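Local coordinates for triosephosphate isomerase (Trichomonas vaginalis, PDB 4O4V) that interconverts D-glyceraldehyde 3-phosphate and dihydroxyacetone phosphate in glycolysis and gluconeogenesis, working as a homodimer of TIM barrels, at the interface of chains A and B. Coordinates in Å, arbitrary orientation; residue numbers count along the deposited sequence, not the author numbering. Chains: chain A/B, Triosephosphate isomerase.

Contact 1: the interface of chains A and B. Residues chain A 9, 11, 63, 94, 96; chain B 71-75.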
loop_
_atom_site.group_PDB
_atom_site.type_symbol
_atom_site.label_atom_id
_atom_site.label_comp_id
_atom_site.label_asym_id
_atom_site.label_seq_id
_atom_site.Cartn_x
_atom_site.Cartn_y
_atom_site.Cartn_z
ATOM N N ASN A 9 -15.283 -3.540 5.502
ATOM C CA ASN A 9 -13.848 -3.255 5.435
ATOM C C ASN A 9 -13.088 -4.426 6.044
ATOM O O ASN A 9 -13.018 -4.558 7.264
ATOM C CB ASN A 9 -13.553 -1.968 6.195
ATOM C CG ASN A 9 -12.098 -1.593 6.158
ATOM O OD1 ASN A 9 -11.308 -2.164 5.388
ATOM N ND2 ASN A 9 -11.730 -0.607 6.943
ATOM N N LYS A 11 -10.013 -4.704 6.181
ATOM C CA LYS A 11 -8.748 -4.187 6.701
ATOM C C LYS A 11 -7.630 -5.069 6.171
ATOM O O LYS A 11 -7.693 -5.523 5.024
ATOM C CB LYS A 11 -8.735 -4.004 8.221
ATOM C CG LYS A 11 -9.942 -3.186 8.727
ATOM C CD LYS A 11 -9.860 -2.888 10.201
ATOM C CE LYS A 11 -11.048 -2.075 10.667
ATOM N NZ LYS A 11 -10.855 -1.662 12.077
ATOM N N GLU A 63 -8.971 -0.190 -0.309
ATOM C CA GLU A 63 -8.886 0.333 1.052
ATOM C C GLU A 63 -8.108 1.649 1.144
ATOM O O GLU A 63 -8.040 2.268 2.209
ATOM C CB GLU A 63 -8.265 -0.683 2.011
ATOM C CG GLU A 63 -9.172 -1.906 2.264
ATOM C CD GLU A 63 -8.571 -2.903 3.233
ATOM O OE1 GLU A 63 -7.663 -2.556 4.001
ATOM O OE2 GLU A 63 -9.040 -4.093 3.221
ATOM N N HIS A 94 -9.307 6.504 6.416
ATOM C CA HIS A 94 -9.605 5.648 7.552
ATOM C C HIS A 94 -8.707 6.026 8.715
ATOM O O HIS A 94 -7.517 6.353 8.532
ATOM C CB HIS A 94 -9.385 4.186 7.171
ATOM C CG HIS A 94 -9.959 3.241 8.152
ATOM N ND1 HIS A 94 -9.326 2.880 9.314
ATOM C CD2 HIS A 94 -11.160 2.632 8.159
ATOM C CE1 HIS A 94 -10.139 2.106 10.005
ATOM N NE2 HIS A 94 -11.241 1.914 9.304
ATOM N N GLU A 96 -7.064 4.356 10.780
ATOM C CA GLU A 96 -5.801 3.639 10.858
ATOM C C GLU A 96 -4.745 4.266 9.965
ATOM O O GLU A 96 -3.559 4.273 10.320
ATOM C CB GLU A 96 -6.066 2.155 10.547
ATOM C CG GLU A 96 -6.894 1.487 11.644
ATOM C CD GLU A 96 -7.713 0.308 11.215
ATOM O OE1 GLU A 96 -7.571 -0.212 10.087
ATOM O OE2 GLU A 96 -8.548 -0.139 12.058
ATOM N N GLY B 71 -4.404 -7.615 10.466
ATOM C CA GLY B 71 -5.105 -6.892 11.508
ATOM C C GLY B 71 -5.650 -5.568 11.076
ATOM O O GLY B 71 -5.959 -5.352 9.899
ATOM N N ALA B 72 -5.762 -4.658 12.034
ATOM C CA ALA B 72 -6.490 -3.400 11.872
ATOM C C ALA B 72 -5.571 -2.333 11.279
ATOM O O ALA B 72 -5.212 -1.326 11.917
ATOM C CB ALA B 72 -7.066 -2.973 13.205
ATOM N N PHE B 73 -5.202 -2.593 10.029
ATOM C CA PHE B 73 -4.233 -1.776 9.281
ATOM C C PHE B 73 -4.775 -1.519 7.879
ATOM O O PHE B 73 -4.221 -1.971 6.892
ATOM C CB PHE B 73 -2.871 -2.457 9.263
ATOM C CG PHE B 73 -2.411 -2.886 10.647
ATOM C CD1 PHE B 73 -2.124 -1.948 11.616
ATOM C CD2 PHE B 73 -2.338 -4.234 10.989
ATOM C CE1 PHE B 73 -1.747 -2.352 12.906
ATOM C CE2 PHE B 73 -1.948 -4.621 12.276
ATOM C CZ PHE B 73 -1.676 -3.682 13.206
ATOM N N THR B 74 -5.879 -0.792 7.819
ATOM C CA THR B 74 -6.546 -0.530 6.561
ATOM C C THR B 74 -5.574 -0.011 5.520
ATOM O O THR B 74 -4.796 0.907 5.790
ATOM C CB THR B 74 -7.707 0.463 6.793
ATOM O OG1 THR B 74 -8.693 -0.166 7.628
ATOM C CG2 THR B 74 -8.397 0.879 5.496
ATOM N N GLY B 75 -5.601 -0.617 4.339
ATOM C CA GLY B 75 -4.747 -0.235 3.224
ATOM C C GLY B 75 -3.441 -0.994 3.115
ATOM O O GLY B 75 -2.813 -0.935 2.052
#
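Loop 71-75 of chain B pushes B:Thr74 into a pocket of chain A, formed by A:Asn9 ending strand 5-9, the loop residues A:Lys11, A:Glu63 and A:His94, and A:Glu96 in helix 95-99. This is the interdigitating loop of triosephosphate isomerases, and A:Lys11 and A:His94 are the family's catalytic lysine and histidine. Threonine suits the tip because its hydroxyl can both give and take a hydrogen bond while its methyl packs. Its OG1 receives ND2 of A:Asn9 at 3.1 Å, nearly in the amide plane, and donates to A:Glu96 OE1 at 2.7 Å, from above the carboxylate plane. The same OE1 takes the backbone N of B:Thr74 at 2.9 Å on its anti lone pair, a double grip that fixes the carboxylate. A:Glu96 OE2, on its syn lone pair, holds A:Lys11 NZ at 2.8 Å in a salt bridge within chain A, reached by an extended lysine chain whose CD passes B:Ala72 CA at 3.8 Å. B:Thr74 also lies beneath A:His94: OG1 sits 3.5 Å from the imidazole plane, over its centre. With OG1 beside the backbone N (chi1 -65°), the hydroxyl turns to A:Glu96 and A:Asn9, and CG2 rests against A:Glu63 CB. At B:Gly75 the missing side chain lets the backbone come close to A:Glu63, whose OE1 uses its anti lone pair to accept B:Gly75 N at 2.9 Å, almost straight at 170° at the hydrogen.

Contact 2: the interface of chains A and B. Residues chain A 77, 81-82, 84-85; chain B 14-15, 43, 45-46.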
loop_
_atom_site.group_PDB
_atom_site.type_symbol
_atom_site.label_atom_id
_atom_site.label_comp_id
_atom_site.label_asym_id
_atom_site.label_seq_id
_atom_site.Cartn_x
_atom_site.Cartn_y
_atom_site.Cartn_z
ATOM N N VAL A 77 -0.292 1.853 -4.926
ATOM C CA VAL A 77 -1.259 1.429 -5.944
ATOM C C VAL A 77 -2.116 2.618 -6.310
ATOM O O VAL A 77 -2.476 3.425 -5.455
ATOM C CB VAL A 77 -2.116 0.249 -5.426
ATOM C CG1 VAL A 77 -3.239 -0.102 -6.388
ATOM C CG2 VAL A 77 -1.209 -0.962 -5.191
ATOM N N MET A 81 -4.880 1.645 -11.938
ATOM C CA MET A 81 -4.602 0.215 -11.792
ATOM C C MET A 81 -5.858 -0.493 -11.295
ATOM O O MET A 81 -6.238 -1.554 -11.793
ATOM C CB MET A 81 -3.471 -0.016 -10.810
ATOM C CG MET A 81 -2.136 0.597 -11.166
ATOM S SD MET A 81 -0.982 0.359 -9.799
ATOM C CE MET A 81 0.397 1.374 -10.365
ATOM N N ILE A 82 -6.484 0.077 -10.280
ATOM C CA ILE A 82 -7.699 -0.464 -9.690
ATOM C C ILE A 82 -8.826 -0.457 -10.715
ATOM O O ILE A 82 -9.531 -1.458 -10.886
ATOM C CB ILE A 82 -8.040 0.342 -8.427
ATOM C CG1 ILE A 82 -6.966 0.124 -7.342
ATOM C CG2 ILE A 82 -9.426 0.005 -7.900
ATOM C CD1 ILE A 82 -6.934 1.258 -6.335
ATOM N N SER A 84 -8.608 -0.662 -13.820
ATOM C CA SER A 84 -8.366 -1.571 -14.932
ATOM C C SER A 84 -8.914 -2.964 -14.657
ATOM O O SER A 84 -9.073 -3.754 -15.598
ATOM C CB SER A 84 -6.869 -1.615 -15.292
ATOM O OG SER A 84 -6.079 -2.436 -14.425
ATOM N N PHE A 85 -9.227 -3.283 -13.409
ATOM C CA PHE A 85 -9.927 -4.514 -13.055
ATOM C C PHE A 85 -11.441 -4.328 -13.019
ATOM O O PHE A 85 -12.155 -5.297 -12.801
ATOM C CB PHE A 85 -9.443 -5.049 -11.700
ATOM C CG PHE A 85 -8.050 -5.587 -11.739
ATOM C CD1 PHE A 85 -7.812 -6.908 -12.045
ATOM C CD2 PHE A 85 -6.963 -4.763 -11.518
ATOM C CE1 PHE A 85 -6.505 -7.402 -12.096
ATOM C CE2 PHE A 85 -5.679 -5.245 -11.561
ATOM C CZ PHE A 85 -5.444 -6.558 -11.853
ATOM N N PRO B 14 2.765 -0.446 -14.534
ATOM C CA PRO B 14 2.080 0.474 -15.446
ATOM C C PRO B 14 0.691 0.821 -14.907
ATOM O O PRO B 14 0.326 0.443 -13.797
ATOM C CB PRO B 14 2.027 -0.349 -16.750
ATOM C CG PRO B 14 1.853 -1.749 -16.264
ATOM C CD PRO B 14 2.703 -1.837 -15.006
ATOM N N LYS B 15 -0.082 1.569 -15.685
ATOM C CA LYS B 15 -1.389 2.016 -15.247
ATOM C C LYS B 15 -2.425 0.935 -15.280
ATOM O O LYS B 15 -3.416 1.043 -14.562
ATOM C CB LYS B 15 -1.880 3.177 -16.134
ATOM C CG LYS B 15 -1.174 4.472 -15.833
ATOM C CD LYS B 15 -1.789 5.703 -16.509
ATOM C CE LYS B 15 -1.763 5.612 -17.982
ATOM N NZ LYS B 15 -0.365 5.553 -18.467
ATOM N N PRO B 43 3.416 -3.489 -8.581
ATOM C CA PRO B 43 2.365 -3.073 -7.635
ATOM C C PRO B 43 1.575 -4.252 -7.099
ATOM O O PRO B 43 1.338 -5.240 -7.804
ATOM C CB PRO B 43 1.474 -2.159 -8.488
ATOM C CG PRO B 43 2.412 -1.594 -9.506
ATOM C CD PRO B 43 3.361 -2.701 -9.830
ATOM N N ILE B 45 -1.483 -4.997 -6.681
ATOM C CA ILE B 45 -2.665 -5.457 -7.391
ATOM C C ILE B 45 -2.309 -6.233 -8.662
ATOM O O ILE B 45 -3.156 -6.981 -9.184
ATOM C CB ILE B 45 -3.589 -4.255 -7.668
ATOM C CG1 ILE B 45 -5.010 -4.725 -8.004
ATOM C CG2 ILE B 45 -3.028 -3.330 -8.735
ATOM C CD1 ILE B 45 -6.022 -3.578 -8.165
ATOM N N PHE B 46 -1.085 -6.086 -9.147
ATOM C CA PHE B 46 -0.597 -6.856 -10.288
ATOM C C PHE B 46 0.206 -8.092 -9.886
ATOM O O PHE B 46 0.561 -8.901 -10.749
ATOM C CB PHE B 46 0.285 -5.996 -11.205
ATOM C CG PHE B 46 -0.409 -4.816 -11.841
ATOM C CD1 PHE B 46 -1.755 -4.828 -12.179
ATOM C CD2 PHE B 46 0.310 -3.666 -12.115
ATOM C CE1 PHE B 46 -2.360 -3.689 -12.764
ATOM C CE2 PHE B 46 -0.295 -2.539 -12.697
ATOM C CZ PHE B 46 -1.620 -2.569 -13.038
#
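This is a hydrophobic ball-and-socket part of the homodimer interface, in which B:Ile45 fits among A:Val77, A:Met81, A:Ile82 and A:Phe85 and helps to hold the two barrels together. The ball lies in the short 3-10 helix 44-46 of chain B; the socket is formed by helix 79-83 of chain A and the loops on either side of it. A branched isoleucine suits the place because its two arms can serve different walls. With CG1 anti to the backbone N (chi1 -162°) and CD1 extended beyond it, the long arm passes over the CD2-CE2 side of the A:Phe85 ring, the two side chains sliding past each other in opposite directions. CG1 meets A:Phe85 CE2 at 3.7 Å, and CD1 reaches on to A:Ile82 CA at 3.9 Å. The shorter arm, CG2, is left in the crowded position between backbone N and carbonyl carbon, where it touches A:Met81 CB at 3.9 Å and A:Val77 CG1 at 4.0 Å. This same methyl lies over one face of the B:Phe46 ring, toward its rim, so it also backs the neighbouring aromatic.

B:Phe46 turns its tip to the methionine, CZ lying 3.7 Å from A:Met81 CG, and its CE1 approaches A:Phe85 CE2. Methionine is long and flexible enough to follow the partner's surface: its extended chain carries SD and CE across B:Pro43 at about a right angle, CE meeting the rigid proline ring at CG, 3.7 Å away. Behind it, the hydroxyl OG of A:Ser84 donates to A:Met81 O at 2.8 Å, fastening the residue that follows helix 79-83 back onto the helix and probably steadying the socket. The contact thus contributes shape-matched apolar surface that stabilises the dimer.

Contact 1 and contact 2 lie about 19 Å apart, measured between the centres of their C-alpha atoms, and have no residue in common. The loop 71-75 of contact 1 comes from chain B and the socket of contact 2, built from residues between 77 and 85, from chain A; by the two-fold symmetry each chain carries both, the socket following closely in sequence. Contact 2 contributes apolar adhesion, while contact 1 places polar bonds and a threonine hydroxyl beside the catalytic lysine and histidine, the lysine being held through A:Glu96; dimer assembly is therefore likely to be coupled to the order of each active site.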